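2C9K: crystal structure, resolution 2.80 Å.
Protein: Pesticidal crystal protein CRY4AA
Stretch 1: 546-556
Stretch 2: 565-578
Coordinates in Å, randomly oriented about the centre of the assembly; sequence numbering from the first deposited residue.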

# COMPACT_ATOMS: atom_id res chain seq x y z
N GLU A 546 -27.09 7.75 16.60
CA GLU A 546 -27.73 6.74 15.78
C GLU A 546 -27.91 7.32 14.38
O GLU A 546 -28.88 8.01 14.11
CB GLU A 546 -29.09 6.37 16.35
CG GLU A 546 -29.66 5.12 15.74
CD GLU A 546 -28.93 3.87 16.21
OE1 GLU A 546 -29.05 2.82 15.55
OE2 GLU A 546 -28.24 3.95 17.26
N LEU A 547 -26.97 7.04 13.49
CA LEU A 547 -27.04 7.56 12.14
C LEU A 547 -27.55 6.53 11.14
O LEU A 547 -27.35 5.34 11.31
CB LEU A 547 -25.66 8.05 11.72
CG LEU A 547 -24.93 9.00 12.67
CD1 LEU A 547 -24.56 8.27 13.96
CD2 LEU A 547 -23.68 9.52 11.98
N GLY A 548 -28.21 7.01 10.10
CA GLY A 548 -28.73 6.12 9.08
C GLY A 548 -28.92 6.85 7.78
O GLY A 548 -29.15 8.06 7.77
N MET A 549 -28.80 6.13 6.67
CA MET A 549 -28.97 6.75 5.36
C MET A 549 -29.06 5.72 4.22
O MET A 549 -28.69 4.55 4.37
CB MET A 549 -27.80 7.72 5.10
CG MET A 549 -26.43 7.07 5.05
SD MET A 549 -25.05 8.21 4.74
CE MET A 549 -25.78 9.34 3.51
N ALA A 550 -29.58 6.17 3.08
CA ALA A 550 -29.73 5.32 1.90
C ALA A 550 -28.55 5.59 0.97
O ALA A 550 -28.17 6.74 0.76
CB ALA A 550 -31.02 5.64 1.19
N LEU A 551 -27.97 4.52 0.44
CA LEU A 551 -26.84 4.65 -0.48
C LEU A 551 -27.37 4.72 -1.90
O LEU A 551 -28.47 4.23 -2.19
CB LEU A 551 -25.91 3.45 -0.31
CG LEU A 551 -25.17 3.38 1.03
CD1 LEU A 551 -24.31 2.12 1.07
CD2 LEU A 551 -24.31 4.61 1.21
N ASN A 552 -26.60 5.33 -2.80
CA ASN A 552 -27.02 5.46 -4.19
C ASN A 552 -26.22 4.54 -5.10
O ASN A 552 -25.11 4.12 -4.76
CB ASN A 552 -26.80 6.90 -4.67
CG ASN A 552 -27.54 7.91 -3.82
OD1 ASN A 552 -27.09 9.05 -3.68
ND2 ASN A 552 -28.68 7.51 -3.26
N PRO A 553 -26.77 4.20 -6.27
CA PRO A 553 -26.05 3.32 -7.20
C PRO A 553 -24.86 4.14 -7.66
O PRO A 553 -24.95 5.35 -7.74
CB PRO A 553 -27.06 3.10 -8.31
CG PRO A 553 -28.36 3.24 -7.61
CD PRO A 553 -28.15 4.43 -6.73
N THR A 554 -23.74 3.49 -7.96
CA THR A 554 -22.56 4.22 -8.39
C THR A 554 -21.90 3.57 -9.59
O THR A 554 -21.12 4.19 -10.31
CB THR A 554 -21.54 4.34 -7.24
OG1 THR A 554 -20.95 3.05 -7.00
CG2 THR A 554 -22.24 4.81 -5.97
N PHE A 555 -22.22 2.30 -9.81
CA PHE A 555 -21.68 1.58 -10.94
C PHE A 555 -22.68 0.52 -11.36
O PHE A 555 -23.72 0.34 -10.72
CB PHE A 555 -20.34 0.93 -10.58
CG PHE A 555 -20.45 -0.29 -9.71
CD1 PHE A 555 -20.42 -1.56 -10.28
CD2 PHE A 555 -20.54 -0.17 -8.33
CE1 PHE A 555 -20.49 -2.70 -9.47
CE2 PHE A 555 -20.61 -1.31 -7.52
CZ PHE A 555 -20.58 -2.58 -8.10
N SER A 556 -22.38 -0.17 -12.46
CA SER A 556 -23.27 -1.21 -12.95
C SER A 556 -22.46 -2.44 -13.33
O SER A 556 -21.32 -2.34 -13.79
CB SER A 556 -24.08 -0.69 -14.14
OG SER A 556 -23.28 0.11 -14.99
N TYR A 565 -12.27 4.61 -10.78
CA TYR A 565 -12.22 5.68 -9.80
C TYR A 565 -13.58 6.34 -9.65
O TYR A 565 -14.02 6.61 -8.53
CB TYR A 565 -11.18 6.72 -10.23
CG TYR A 565 -11.16 7.95 -9.36
CD1 TYR A 565 -10.46 7.97 -8.15
CD2 TYR A 565 -11.86 9.09 -9.73
CE1 TYR A 565 -10.46 9.09 -7.34
CE2 TYR A 565 -11.87 10.21 -8.92
CZ TYR A 565 -11.17 10.21 -7.74
OH TYR A 565 -11.22 11.33 -6.96
N LYS A 566 -14.24 6.60 -10.76
CA LYS A 566 -15.55 7.24 -10.73
C LYS A 566 -16.61 6.36 -10.06
O LYS A 566 -17.67 6.85 -9.67
CB LYS A 566 -15.97 7.60 -12.16
CG LYS A 566 -17.38 8.13 -12.31
CD LYS A 566 -18.38 7.00 -12.53
CE LYS A 566 -18.13 6.32 -13.87
NZ LYS A 566 -18.27 7.28 -15.00
N ASP A 567 -16.31 5.08 -9.92
CA ASP A 567 -17.24 4.12 -9.32
C ASP A 567 -17.42 4.28 -7.82
O ASP A 567 -18.41 3.81 -7.27
CB ASP A 567 -16.80 2.69 -9.63
CG ASP A 567 -16.91 2.35 -11.12
OD1 ASP A 567 -16.38 1.30 -11.54
OD2 ASP A 567 -17.53 3.15 -11.86
N PHE A 568 -16.47 4.93 -7.16
CA PHE A 568 -16.58 5.16 -5.73
C PHE A 568 -17.05 6.58 -5.49
O PHE A 568 -16.56 7.52 -6.11
CB PHE A 568 -15.25 4.93 -5.02
CG PHE A 568 -14.83 3.48 -4.99
CD1 PHE A 568 -14.17 2.91 -6.07
CD2 PHE A 568 -15.13 2.68 -3.89
CE1 PHE A 568 -13.83 1.57 -6.07
CE2 PHE A 568 -14.79 1.34 -3.87
CZ PHE A 568 -14.14 0.78 -4.96
N GLN A 569 -18.03 6.74 -4.61
CA GLN A 569 -18.57 8.06 -4.29
C GLN A 569 -18.63 8.33 -2.79
O GLN A 569 -18.28 7.46 -1.99
CB GLN A 569 -19.95 8.22 -4.93
CG GLN A 569 -19.89 8.31 -6.45
CD GLN A 569 -19.06 9.50 -6.92
OE1 GLN A 569 -18.65 9.56 -8.08
NE2 GLN A 569 -18.82 10.45 -6.02
N TYR A 570 -19.07 9.52 -2.42
CA TYR A 570 -19.12 9.90 -1.01
C TYR A 570 -20.48 10.29 -0.47
O TYR A 570 -21.15 11.17 -1.01
CB TYR A 570 -18.17 11.06 -0.74
CG TYR A 570 -16.70 10.79 -0.99
CD1 TYR A 570 -16.22 10.53 -2.27
CD2 TYR A 570 -15.78 10.85 0.07
CE1 TYR A 570 -14.85 10.35 -2.50
CE2 TYR A 570 -14.42 10.67 -0.15
CZ TYR A 570 -13.96 10.43 -1.44
OH TYR A 570 -12.62 10.26 -1.66
N LEU A 571 -20.88 9.65 0.62
CA LEU A 571 -22.14 9.98 1.29
C LEU A 571 -21.81 10.28 2.73
O LEU A 571 -20.89 9.70 3.31
CB LEU A 571 -23.16 8.83 1.20
CG LEU A 571 -24.04 8.91 -0.04
CD1 LEU A 571 -25.05 7.77 -0.05
CD2 LEU A 571 -24.74 10.27 -0.05
N GLU A 572 -22.58 11.20 3.32
CA GLU A 572 -22.36 11.64 4.69
C GLU A 572 -23.65 11.55 5.49
O GLU A 572 -24.72 11.90 4.99
CB GLU A 572 -21.86 13.08 4.66
CG GLU A 572 -21.34 13.63 5.95
CD GLU A 572 -20.81 15.04 5.78
OE1 GLU A 572 -19.95 15.26 4.89
OE2 GLU A 572 -21.25 15.94 6.53
N PHE A 573 -23.56 11.09 6.73
CA PHE A 573 -24.74 11.00 7.57
C PHE A 573 -25.10 12.41 8.03
O PHE A 573 -24.22 13.26 8.19
CB PHE A 573 -24.47 10.13 8.78
CG PHE A 573 -24.16 8.71 8.45
CD1 PHE A 573 -22.85 8.27 8.36
CD2 PHE A 573 -25.19 7.79 8.25
CE1 PHE A 573 -22.56 6.94 8.09
CE2 PHE A 573 -24.91 6.46 7.98
CZ PHE A 573 -23.59 6.03 7.90
N SER A 574 -26.38 12.66 8.24
CA SER A 574 -26.85 13.98 8.65
C SER A 574 -26.49 14.35 10.09
O SER A 574 -25.74 15.29 10.32
CB SER A 574 -28.36 14.08 8.44
OG SER A 574 -29.04 13.02 9.08
N ASN A 575 -27.04 13.62 11.05
CA ASN A 575 -26.76 13.91 12.45
C ASN A 575 -25.27 13.88 12.79
O ASN A 575 -24.50 13.09 12.23
CB ASN A 575 -27.52 12.93 13.36
CG ASN A 575 -27.33 11.48 12.94
OD1 ASN A 575 -27.55 11.11 11.79
ND2 ASN A 575 -26.92 10.65 13.89
N GLU A 576 -24.86 14.75 13.71
CA GLU A 576 -23.46 14.81 14.11
C GLU A 576 -23.19 14.08 15.42
O GLU A 576 -24.10 13.80 16.20
CB GLU A 576 -23.01 16.27 14.24
CG GLU A 576 -23.85 17.12 15.18
CD GLU A 576 -23.27 18.52 15.35
OE1 GLU A 576 -22.28 18.66 16.11
OE2 GLU A 576 -23.79 19.46 14.71
N VAL A 577 -21.93 13.77 15.65
CA VAL A 577 -21.51 13.06 16.84
C VAL A 577 -20.42 13.85 17.57
O VAL A 577 -19.69 14.66 16.97
CB VAL A 577 -20.99 11.67 16.46
CG1 VAL A 577 -21.89 11.06 15.40
CG2 VAL A 577 -19.57 11.77 15.94
N LYS A 578 -20.31 13.63 18.87
CA LYS A 578 -19.30 14.30 19.67
C LYS A 578 -18.61 13.25 20.53
O LYS A 578 -19.27 12.43 21.19
CB LYS A 578 -19.93 15.38 20.55
CG LYS A 578 -21.02 14.92 21.52
CD LYS A 578 -22.33 14.54 20.80
CE LYS A 578 -22.42 13.04 20.49
NZ LYS A 578 -23.53 12.74 19.55

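The centre of this contact is a methionine laid over a phenylalanine. Met549 points toward the second stretch and, with chi1 in p and chi2 in t, brings its sulfur over one face of the Phe573 ring: SD of Met549 lies 3.7 Å from the ring centroid, 19° off the normal. The same side chain touches the ring with its CG, 3.4 Å from CE2 of Phe573, then reaches on until CE of Met549 sits 3.5 Å from CB of Leu571. A long, unbranched, polarizable side chain suits this place, since one residue can cover an aromatic face and still meet the leucine beyond it.

Alternation along strand 546-550 sets the pattern. Leu547 and Met549 point inward, whereas Glu546 and Ala550 point away and Gly548 has no side chain; its backbone N approaches CD2 of Phe573 at 3.6 Å. Leu547, buried, packs CD2 against CB of Phe573 at 3.4 Å and CD1 against CG1 of Val577 at 4.1 Å, so one branched side chain fills the space beside both neighbours. On the other stretch, Leu571 and Phe573 point inward while Glu572, between them, points away.

The apolar patch continues past the strand. The CA-to-CB bond of Leu551 runs sideways, but its end comes nearer, placing CD2 3.5 Å from CD1 of Leu571.

Farther along, the contact turns polar. Thr554 points toward the second stretch and, with chi1 in p, its OG1 donates a hydrogen bond to the backbone O of Asp567 at 2.7 Å. Its methyl CG2 faces CB of Gln569 at 4.2 Å, so threonine supplies both a donor and an apolar surface. Beside it, CB of Phe555 lies 3.8 Å from CG of Asp567, while its ring leads away.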